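Local coordinates for probable TonB-dependent siderophore receptor PiuA (Acinetobacter baumannii, PDB 5FP1), which probably carries out the first step of iron uptake by binding iron-chelating siderophores at the outer membrane, at residues A408-D413 / N449-S454; L320-T325 / G363-I368; Y459-N464 / N511-D516. One frame throughout, in Å; residues are numbered along the deposited sequence.

Interaction 1: residues A408-D413 / N449-S454. With C8E ((hydroxyethyloxy)tri(ethyloxy)octane), chain G; C8E ((hydroxyethyloxy)tri(ethyloxy)octane), chain D.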
loop_
_atom_site.group_PDB
_atom_site.type_symbol
_atom_site.label_atom_id
_atom_site.label_comp_id
_atom_site.label_asym_id
_atom_site.label_seq_id
_atom_site.Cartn_x
_atom_site.Cartn_y
_atom_site.Cartn_z
ATOM N N ALA A 408 -24.568 15.621 -3.263
ATOM C CA ALA A 408 -24.058 14.381 -3.849
ATOM C C ALA A 408 -24.553 14.266 -5.284
ATOM O O ALA A 408 -25.677 14.663 -5.593
ATOM C CB ALA A 408 -24.512 13.186 -3.021
ATOM N N ARG A 409 -23.713 13.732 -6.157
ATOM C CA ARG A 409 -23.983 13.617 -7.586
ATOM C C ARG A 409 -23.448 12.240 -8.042
ATOM O O ARG A 409 -22.276 11.971 -7.853
ATOM C CB ARG A 409 -23.211 14.707 -8.338
ATOM C CG ARG A 409 -23.336 14.693 -9.860
ATOM C CD ARG A 409 -22.155 15.379 -10.560
ATOM N NE ARG A 409 -20.937 14.632 -10.267
ATOM C CZ ARG A 409 -19.940 15.047 -9.493
ATOM N NH1 ARG A 409 -19.927 16.276 -8.981
ATOM N NH2 ARG A 409 -18.936 14.224 -9.250
ATOM N N PRO A 410 -24.289 11.397 -8.673
ATOM C CA PRO A 410 -23.817 10.091 -9.157
ATOM C C PRO A 410 -23.068 10.247 -10.468
ATOM O O PRO A 410 -23.399 11.125 -11.246
ATOM C CB PRO A 410 -25.119 9.294 -9.343
ATOM C CG PRO A 410 -26.130 10.350 -9.716
ATOM C CD PRO A 410 -25.720 11.613 -8.972
ATOM N N ASP A 411 -22.038 9.427 -10.704
ATOM C CA ASP A 411 -21.226 9.535 -11.921
ATOM C C ASP A 411 -21.240 8.259 -12.763
ATOM O O ASP A 411 -21.491 8.315 -13.984
ATOM C CB ASP A 411 -19.777 9.919 -11.616
ATOM C CG ASP A 411 -19.664 11.300 -10.992
ATOM O OD1 ASP A 411 -20.266 12.259 -11.533
ATOM O OD2 ASP A 411 -18.973 11.430 -9.964
ATOM N N PHE A 412 -20.984 7.120 -12.142
ATOM C CA PHE A 412 -20.946 5.848 -12.877
ATOM C C PHE A 412 -21.018 4.667 -11.954
ATOM O O PHE A 412 -20.910 4.807 -10.733
ATOM C CB PHE A 412 -19.684 5.713 -13.753
ATOM C CG PHE A 412 -18.375 5.801 -12.993
ATOM C CD1 PHE A 412 -17.875 4.721 -12.310
ATOM C CD2 PHE A 412 -17.633 6.980 -13.007
ATOM C CE1 PHE A 412 -16.663 4.803 -11.607
ATOM C CE2 PHE A 412 -16.422 7.071 -12.332
ATOM C CZ PHE A 412 -15.931 5.986 -11.633
ATOM N N ASP A 413 -21.185 3.487 -12.542
ATOM C CA ASP A 413 -20.949 2.249 -11.800
ATOM C C ASP A 413 -19.979 1.386 -12.570
ATOM O O ASP A 413 -19.765 1.603 -13.752
ATOM C CB ASP A 413 -22.221 1.471 -11.448
ATOM C CG ASP A 413 -22.971 0.934 -12.682
ATOM O OD1 ASP A 413 -22.353 0.549 -13.682
ATOM O OD2 ASP A 413 -24.195 0.874 -12.602
ATOM N N ASN A 449 -20.505 1.816 -16.575
ATOM C CA ASN A 449 -21.645 2.565 -17.120
ATOM C C ASN A 449 -21.608 4.026 -16.661
ATOM O O ASN A 449 -21.790 4.312 -15.470
ATOM C CB ASN A 449 -22.949 1.904 -16.664
ATOM C CG ASN A 449 -23.055 0.457 -17.130
ATOM O OD1 ASN A 449 -22.988 0.180 -18.325
ATOM N ND2 ASN A 449 -23.179 -0.464 -16.192
ATOM N N PHE A 450 -21.353 4.945 -17.591
ATOM C CA PHE A 450 -21.216 6.350 -17.269
ATOM C C PHE A 450 -22.520 7.097 -17.523
ATOM O O PHE A 450 -23.081 7.006 -18.626
ATOM C CB PHE A 450 -20.150 6.989 -18.131
ATOM C CG PHE A 450 -18.772 6.439 -17.905
ATOM C CD1 PHE A 450 -17.966 6.951 -16.889
ATOM C CD2 PHE A 450 -18.291 5.400 -18.674
ATOM C CE1 PHE A 450 -16.686 6.441 -16.669
ATOM C CE2 PHE A 450 -17.023 4.876 -18.462
ATOM C CZ PHE A 450 -16.212 5.403 -17.461
ATOM N N LEU A 451 -22.983 7.842 -16.529
ATOM C CA LEU A 451 -24.127 8.748 -16.718
ATOM C C LEU A 451 -23.740 9.887 -17.626
ATOM O O LEU A 451 -22.550 10.227 -17.748
ATOM C CB LEU A 451 -24.614 9.300 -15.378
ATOM C CG LEU A 451 -25.123 8.261 -14.372
ATOM C CD1 LEU A 451 -25.392 8.933 -13.032
ATOM C CD2 LEU A 451 -26.375 7.518 -14.857
ATOM N N ALA A 452 -24.740 10.464 -18.303
ATOM C CA ALA A 452 -24.535 11.657 -19.113
ATOM C C ALA A 452 -23.967 12.776 -18.275
ATOM O O ALA A 452 -24.289 12.914 -17.101
ATOM C CB ALA A 452 -25.848 12.137 -19.761
ATOM N N THR A 453 -23.118 13.572 -18.903
ATOM C CA THR A 453 -22.569 14.785 -18.318
ATOM C C THR A 453 -22.990 15.958 -19.176
ATOM O O THR A 453 -23.678 15.783 -20.178
ATOM C CB THR A 453 -21.033 14.733 -18.275
ATOM O OG1 THR A 453 -20.498 14.759 -19.618
ATOM C CG2 THR A 453 -20.554 13.460 -17.572
ATOM N N SER A 454 -22.525 17.155 -18.832
ATOM C CA SER A 454 -22.825 18.325 -19.644
ATOM C C SER A 454 -22.154 18.234 -21.015
ATOM O O SER A 454 -22.592 18.870 -21.960
ATOM C CB SER A 454 -22.385 19.616 -18.915
ATOM O OG SER A 454 -20.982 19.647 -18.737
HETATM C C1 C8E G . -23.761 5.841 -9.117
HETATM C C2 C8E G . -24.589 4.892 -9.980
HETATM C C3 C8E G . -24.555 5.313 -11.440
HETATM C C4 C8E G . -25.414 4.443 -12.347
HETATM C C5 C8E G . -24.764 4.223 -13.713
HETATM C C6 C8E G . -25.812 4.009 -14.815
HETATM C C7 C8E G . -26.352 2.585 -14.891
HETATM C C8 C8E G . -27.219 2.420 -16.141
HETATM O O9 C8E G . -26.858 1.238 -16.856
HETATM C C1 C8E D . -22.223 5.423 -3.512
HETATM C C2 C8E D . -22.069 6.419 -4.643
HETATM C C3 C8E D . -23.342 7.251 -4.733
HETATM C C4 C8E D . -23.035 8.731 -4.836
HETATM C C5 C8E D . -24.145 9.499 -5.535
HETATM C C6 C8E D . -25.498 9.336 -4.866
HETATM C C7 C8E D . -26.521 10.174 -5.612
HETATM C C8 C8E D . -27.446 10.929 -4.672
HETATM O O9 C8E D . -28.353 11.694 -5.471
HETATM O O HOH W 1 -20.786 10.315 -15.694
#
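L451 lies against P410 and D411 where the strand 433-450 gives way to a loop. L451 CB passes D411 O at 3.6 Å. With CG anti to the carbonyl carbon (chi1 -62°), L451 CG stays 3.7 Å from D411 O, close to a detergent molecule. From CG the chain splits. CD1 goes to the proline and meets P410 CG at 3.7 Å, with the two side chains crossing at about a right angle. CD2 turns to the alkyl chain of the detergent and touches its C6 at 3.6 Å. The backbone of the same leucine is fixed too: L451 N donates to D411 O over 3.0 Å. A water donates to D411 O and L451 O, so two donors hold the aspartate carbonyl.

Farther along, D413 and N449 form a hydrogen-bonded antiparallel pair. Their side chains add a bond, N449 ND2 to D413 OD1 at 2.8 Å, on the syn lone pair. The carboxylate and amide planes are 81° apart. N449 OD1 is taken by T460. On the opposite sheet face F412 and F450 lie side by side; the rings meet obliquely, centroids 5.4 Å apart and planes at 59°.

R409 grips D411 side-on within its own strand, NE to OD1 at 2.8 Å and NH2 to OD2. K362 is a second cationic partner of D411. D411 and F412 both face K362, which makes a classic beta bulge. Detergent covers P410, L451 and D413, as expected of the outer wall of a TonB-dependent receptor barrel, here near the open end of a beta hairpin.

Interaction 2: residues L320-T325 / G363-I368. With C8E ((hydroxyethyloxy)tri(ethyloxy)octane), chain D.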
loop_
_atom_site.group_PDB
_atom_site.type_symbol
_atom_site.label_atom_id
_atom_site.label_comp_id
_atom_site.label_asym_id
_atom_site.label_seq_id
_atom_site.Cartn_x
_atom_site.Cartn_y
_atom_site.Cartn_z
ATOM N N LEU A 320 -11.343 21.931 -4.408
ATOM C CA LEU A 320 -12.062 20.780 -3.840
ATOM C C LEU A 320 -11.842 19.522 -4.690
ATOM O O LEU A 320 -11.963 19.575 -5.917
ATOM C CB LEU A 320 -13.574 21.070 -3.742
ATOM C CG LEU A 320 -14.449 19.963 -3.130
ATOM C CD1 LEU A 320 -15.589 20.597 -2.312
ATOM C CD2 LEU A 320 -15.003 19.035 -4.180
ATOM N N ASN A 321 -11.515 18.433 -4.009
ATOM C CA ASN A 321 -11.470 17.080 -4.544
ATOM C C ASN A 321 -12.439 16.246 -3.718
ATOM O O ASN A 321 -12.532 16.412 -2.497
ATOM C CB ASN A 321 -10.078 16.464 -4.445
ATOM C CG ASN A 321 -9.071 17.106 -5.428
ATOM O OD1 ASN A 321 -9.409 17.467 -6.537
ATOM N ND2 ASN A 321 -7.876 17.229 -5.011
ATOM N N SER A 322 -13.203 15.389 -4.379
ATOM C CA SER A 322 -14.196 14.595 -3.696
ATOM C C SER A 322 -14.464 13.296 -4.429
ATOM O O SER A 322 -14.166 13.157 -5.629
ATOM C CB SER A 322 -15.513 15.353 -3.551
ATOM O OG SER A 322 -16.225 15.379 -4.774
ATOM N N ALA A 323 -15.018 12.350 -3.680
ATOM C CA ALA A 323 -15.616 11.135 -4.237
ATOM C C ALA A 323 -16.529 10.489 -3.199
ATOM O O ALA A 323 -16.357 10.681 -1.997
ATOM C CB ALA A 323 -14.544 10.141 -4.660
ATOM N N ILE A 324 -17.475 9.697 -3.684
ATOM C CA ILE A 324 -18.328 8.877 -2.850
ATOM C C ILE A 324 -18.377 7.526 -3.523
ATOM O O ILE A 324 -18.868 7.413 -4.654
ATOM C CB ILE A 324 -19.779 9.410 -2.787
ATOM C CG1 ILE A 324 -19.827 10.908 -2.459
ATOM C CG2 ILE A 324 -20.590 8.587 -1.775
ATOM C CD1 ILE A 324 -21.182 11.552 -2.766
ATOM N N THR A 325 -17.815 6.511 -2.885
ATOM C CA THR A 325 -17.782 5.194 -3.482
ATOM C C THR A 325 -18.402 4.165 -2.552
ATOM O O THR A 325 -18.251 4.239 -1.312
ATOM C CB THR A 325 -16.363 4.730 -3.878
ATOM O OG1 THR A 325 -15.483 4.683 -2.727
ATOM C CG2 THR A 325 -15.787 5.663 -4.947
ATOM N N GLY A 363 -19.811 8.361 -7.079
ATOM C CA GLY A 363 -20.290 9.728 -7.276
ATOM C C GLY A 363 -19.275 10.708 -6.706
ATOM O O GLY A 363 -18.134 10.332 -6.310
ATOM N N GLY A 364 -19.702 11.953 -6.598
ATOM C CA GLY A 364 -18.875 12.992 -6.001
ATOM C C GLY A 364 -19.783 14.121 -5.613
ATOM O O GLY A 364 -21.028 13.980 -5.671
ATOM N N TYR A 365 -19.192 15.249 -5.248
ATOM C CA TYR A 365 -19.977 16.385 -4.748
ATOM C C TYR A 365 -19.980 17.537 -5.713
ATOM O O TYR A 365 -18.936 17.882 -6.306
ATOM C CB TYR A 365 -19.505 16.846 -3.359
ATOM C CG TYR A 365 -19.842 15.849 -2.272
ATOM C CD1 TYR A 365 -21.116 15.791 -1.712
ATOM C CD2 TYR A 365 -18.896 14.939 -1.824
ATOM C CE1 TYR A 365 -21.429 14.866 -0.734
ATOM C CE2 TYR A 365 -19.198 14.025 -0.847
ATOM C CZ TYR A 365 -20.469 13.977 -0.312
ATOM O OH TYR A 365 -20.737 13.020 0.640
ATOM N N ASN A 366 -21.179 18.079 -5.933
ATOM C CA ASN A 366 -21.308 19.427 -6.491
ATOM C C ASN A 366 -21.263 20.431 -5.343
ATOM O O ASN A 366 -21.726 20.144 -4.227
ATOM C CB ASN A 366 -22.620 19.599 -7.246
ATOM C CG ASN A 366 -22.621 18.902 -8.594
ATOM O OD1 ASN A 366 -21.590 18.750 -9.239
ATOM N ND2 ASN A 366 -23.798 18.505 -9.032
ATOM N N ILE A 367 -20.707 21.600 -5.636
ATOM C CA ILE A 367 -20.703 22.736 -4.728
ATOM C C ILE A 367 -21.668 23.782 -5.303
ATOM O O ILE A 367 -21.589 24.096 -6.481
ATOM C CB ILE A 367 -19.307 23.364 -4.650
ATOM C CG1 ILE A 367 -18.229 22.264 -4.690
ATOM C CG2 ILE A 367 -19.193 24.180 -3.390
ATOM C CD1 ILE A 367 -16.919 22.726 -5.322
ATOM N N ILE A 368 -22.568 24.293 -4.467
ATOM C CA ILE A 368 -23.628 25.198 -4.924
ATOM C C ILE A 368 -23.585 26.443 -4.054
ATOM O O ILE A 368 -23.620 26.343 -2.832
ATOM C CB ILE A 368 -25.008 24.535 -4.837
ATOM C CG1 ILE A 368 -24.991 23.184 -5.579
ATOM C CG2 ILE A 368 -26.088 25.458 -5.412
ATOM C CD1 ILE A 368 -26.276 22.411 -5.508
HETATM C C1 C8E D . -22.223 5.423 -3.512
HETATM C C2 C8E D . -22.069 6.419 -4.643
HETATM C C3 C8E D . -23.342 7.251 -4.733
HETATM C C4 C8E D . -23.035 8.731 -4.836
HETATM C C5 C8E D . -24.145 9.499 -5.535
HETATM C C6 C8E D . -25.498 9.336 -4.866
HETATM C C7 C8E D . -26.521 10.174 -5.612
HETATM C C8 C8E D . -27.446 10.929 -4.672
HETATM O O9 C8E D . -28.353 11.694 -5.471
HETATM O O HOH W 2 -16.362 17.441 -6.754
#
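The side chains of I324 and Y365 cross at about a right angle. I324 CG1 is anti to the carbonyl carbon (chi1 -50°) and meets Y365 CE2 at 3.6 Å. An extended chi2 of 164° carries CD1 over one ring face, offset toward the rim, 3.8 Å from the Y365 centroid in a CH-pi contact. S322 CB lies at the edge of the same ring, in plane, 3.8 Å from Y365 CD2.

S322 also replaces a backbone partner. Y365 N donates to S322 OG at 3.0 Å, and a water links S322 OG to Y365 O. The short segments run at 137° and spread from A323-G364 toward L320-I367. Between these two segments only I324 and G363 form an antiparallel pair, with I324 N to G363 O and G363 N to I324 O both 2.8 Å. At the splayed end L320 and I367 reach tip to tip, CD1 to CD1 at 3.9 Å. Detergent C4 lies 3.8 Å from G363 CA.

Strand 284-304 bonds to the far edge of 320-325, and its D298 takes the Y365 hydroxyl. W501 packs on A323 and T325. On the other side, strand 405-428 pairs through R409 with G364 and places A408 beside I324.

Interaction 3: residues Y459-N464 / N511-D516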
loop_
_atom_site.group_PDB
_atom_site.type_symbol
_atom_site.label_atom_id
_atom_site.label_comp_id
_atom_site.label_asym_id
_atom_site.label_seq_id
_atom_site.Cartn_x
_atom_site.Cartn_y
_atom_site.Cartn_z
ATOM N N TYR A 459 -22.709 6.466 -21.708
ATOM C CA TYR A 459 -22.130 5.396 -22.474
ATOM C C TYR A 459 -21.589 4.316 -21.555
ATOM O O TYR A 459 -21.458 4.536 -20.346
ATOM C CB TYR A 459 -21.039 5.941 -23.402
ATOM C CG TYR A 459 -19.686 6.156 -22.755
ATOM C CD1 TYR A 459 -19.436 7.283 -21.988
ATOM C CD2 TYR A 459 -18.649 5.263 -22.963
ATOM C CE1 TYR A 459 -18.197 7.495 -21.394
ATOM C CE2 TYR A 459 -17.414 5.461 -22.387
ATOM C CZ TYR A 459 -17.187 6.583 -21.615
ATOM O OH TYR A 459 -15.943 6.788 -21.075
ATOM N N THR A 460 -21.357 3.133 -22.119
ATOM C CA THR A 460 -20.775 2.023 -21.418
ATOM C C THR A 460 -19.421 1.683 -22.037
ATOM O O THR A 460 -19.294 1.516 -23.263
ATOM C CB THR A 460 -21.713 0.796 -21.462
ATOM O OG1 THR A 460 -22.922 1.077 -20.725
ATOM C CG2 THR A 460 -21.028 -0.451 -20.917
ATOM N N ALA A 461 -18.396 1.571 -21.190
ATOM C CA ALA A 461 -17.088 1.090 -21.626
ATOM C C ALA A 461 -16.882 -0.312 -21.109
ATOM O O ALA A 461 -17.210 -0.623 -19.948
ATOM C CB ALA A 461 -15.984 2.016 -21.114
ATOM N N LYS A 462 -16.336 -1.185 -21.937
ATOM C CA LYS A 462 -16.108 -2.553 -21.493
ATOM C C LYS A 462 -14.784 -3.085 -22.035
ATOM O O LYS A 462 -14.478 -2.938 -23.211
ATOM C CB LYS A 462 -17.256 -3.463 -21.939
ATOM C CG LYS A 462 -17.080 -4.893 -21.471
ATOM C CD LYS A 462 -18.386 -5.664 -21.473
ATOM C CE LYS A 462 -18.851 -5.971 -22.873
ATOM N NZ LYS A 462 -19.939 -6.997 -22.828
ATOM N N ASN A 463 -14.008 -3.711 -21.177
ATOM C CA ASN A 463 -12.792 -4.406 -21.611
ATOM C C ASN A 463 -12.934 -5.869 -21.285
ATOM O O ASN A 463 -13.396 -6.237 -20.203
ATOM C CB ASN A 463 -11.594 -3.856 -20.865
ATOM C CG ASN A 463 -10.305 -4.547 -21.252
ATOM O OD1 ASN A 463 -9.884 -5.495 -20.600
ATOM N ND2 ASN A 463 -9.724 -4.127 -22.359
ATOM N N ASN A 464 -12.525 -6.700 -22.216
ATOM C CA ASN A 464 -12.346 -8.119 -21.984
ATOM C C ASN A 464 -10.909 -8.431 -22.359
ATOM O O ASN A 464 -10.470 -8.101 -23.459
ATOM C CB ASN A 464 -13.274 -8.952 -22.872
ATOM C CG ASN A 464 -14.711 -8.900 -22.397
ATOM O OD1 ASN A 464 -15.118 -9.642 -21.502
ATOM N ND2 ASN A 464 -15.458 -7.986 -22.947
ATOM N N ASN A 511 -12.148 5.418 -25.253
ATOM C CA ASN A 511 -11.044 5.328 -26.193
ATOM C C ASN A 511 -9.956 4.296 -25.852
ATOM O O ASN A 511 -9.181 3.940 -26.722
ATOM C CB ASN A 511 -10.431 6.713 -26.345
ATOM C CG ASN A 511 -11.483 7.741 -26.702
ATOM O OD1 ASN A 511 -11.666 8.731 -26.006
ATOM N ND2 ASN A 511 -12.242 7.454 -27.757
ATOM N N ASN A 512 -9.910 3.810 -24.611
ATOM C CA ASN A 512 -8.911 2.788 -24.248
ATOM C C ASN A 512 -9.502 1.417 -23.945
ATOM O O ASN A 512 -8.775 0.441 -23.653
ATOM C CB ASN A 512 -8.026 3.284 -23.089
ATOM C CG ASN A 512 -8.782 3.485 -21.794
ATOM O OD1 ASN A 512 -9.920 3.038 -21.625
ATOM N ND2 ASN A 512 -8.146 4.188 -20.864
ATOM N N GLN A 513 -10.826 1.320 -24.040
ATOM C CA GLN A 513 -11.530 0.122 -23.592
ATOM C C GLN A 513 -11.162 -1.114 -24.385
ATOM O O GLN A 513 -11.290 -2.209 -23.877
ATOM C CB GLN A 513 -13.063 0.292 -23.683
ATOM C CG GLN A 513 -13.625 0.391 -25.110
ATOM C CD GLN A 513 -15.115 0.716 -25.096
ATOM O OE1 GLN A 513 -15.915 -0.033 -24.552
ATOM N NE2 GLN A 513 -15.478 1.846 -25.652
ATOM N N MET A 514 -10.709 -0.941 -25.625
ATOM C CA MET A 514 -10.384 -2.085 -26.476
ATOM C C MET A 514 -8.885 -2.435 -26.404
ATOM O O MET A 514 -8.451 -3.393 -27.021
ATOM C CB MET A 514 -10.801 -1.816 -27.943
ATOM C CG MET A 514 -9.953 -0.818 -28.692
ATOM S SD MET A 514 -9.820 0.844 -28.002
ATOM C CE MET A 514 -11.472 1.507 -28.302
ATOM N N ILE A 515 -8.100 -1.682 -25.645
ATOM C CA ILE A 515 -6.648 -1.868 -25.660
ATOM C C ILE A 515 -6.272 -3.120 -24.854
ATOM O O ILE A 515 -6.875 -3.421 -23.801
ATOM C CB ILE A 515 -5.923 -0.611 -25.128
ATOM C CG1 ILE A 515 -6.371 0.650 -25.885
ATOM C CG2 ILE A 515 -4.414 -0.748 -25.252
ATOM C CD1 ILE A 515 -5.925 0.691 -27.334
ATOM N N ASP A 516 -5.294 -3.872 -25.357
ATOM C CA ASP A 516 -4.804 -5.071 -24.686
ATOM C C ASP A 516 -4.031 -4.665 -23.409
ATOM O O ASP A 516 -3.642 -3.507 -23.243
ATOM C CB ASP A 516 -3.819 -5.850 -25.574
ATOM C CG ASP A 516 -4.487 -6.559 -26.758
ATOM O OD1 ASP A 516 -5.638 -7.003 -26.661
ATOM O OD2 ASP A 516 -3.814 -6.695 -27.779
HETATM O O HOH W 3 -18.913 -1.062 -24.047
HETATM O O HOH W 4 -16.328 -2.534 -25.470
HETATM O O HOH W 5 -11.964 -5.333 -24.791
#
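A type I beta turn, N512 to I515, brings the long loop between strands 482-493 and 518-531 against the edge of strand 459-476, where Q513 meets K462 and N463. The turn is closed by I515 N to N512 O at 3.0 Å. Q513 bonds through both its side chain and its backbone. Its chi1 of 68° sets CG between the backbone N and the carbonyl carbon. The extended chain beyond CG carries the amide to the strand, where Q513 OE1 accepts K462 N at 2.9 Å in a nearly straight bond. The same oxygen lies 3.3 Å from A461 CA. Q513 NE2 is held by A510 O in its own loop, which helps fix the rotation of the amide.

N463 answers from the strand. Its ND2 donates to Q513 O at 2.9 Å, from above the carbonyl plane. A weak bond of 3.3 Å runs from N463 ND2 to I515 O. N463 OD1 goes to S465. Two waters also sit at Q513 OE1, one shared with T460 O, the other with K462 O. OE1 therefore has K462 N and two waters around it.

A461 and N463 use their backbone bonds on strand 433-450, with Q448 and A446. The loop meets the other edge through K462. This is consistent with an extracellular loop of a TonB-dependent receptor, folded back on a barrel strand and using side chains in place of regular strand pairing.

Along the chain, interaction 2 comes first. It closes the hairpin of strands 315-341 and 346-368. Interaction 1 follows and closes the hairpin 405-428 and 433-450. Interaction 3 comes last, bringing the loop at 511-516 back to strand 459-476. The three are in series: none encloses or crosses another. Neighbouring strands still join them. Interactions 2 and 1 touch where R409 N meets G364 O at 2.7 Å, and one detergent molecule contacts both. Interactions 1 and 3 touch through F450 N and Y459 O at 2.8 Å. Interactions 2 and 3 stay about 14 Å apart at nearest atoms. Together they tie consecutive barrel strands and one long loop.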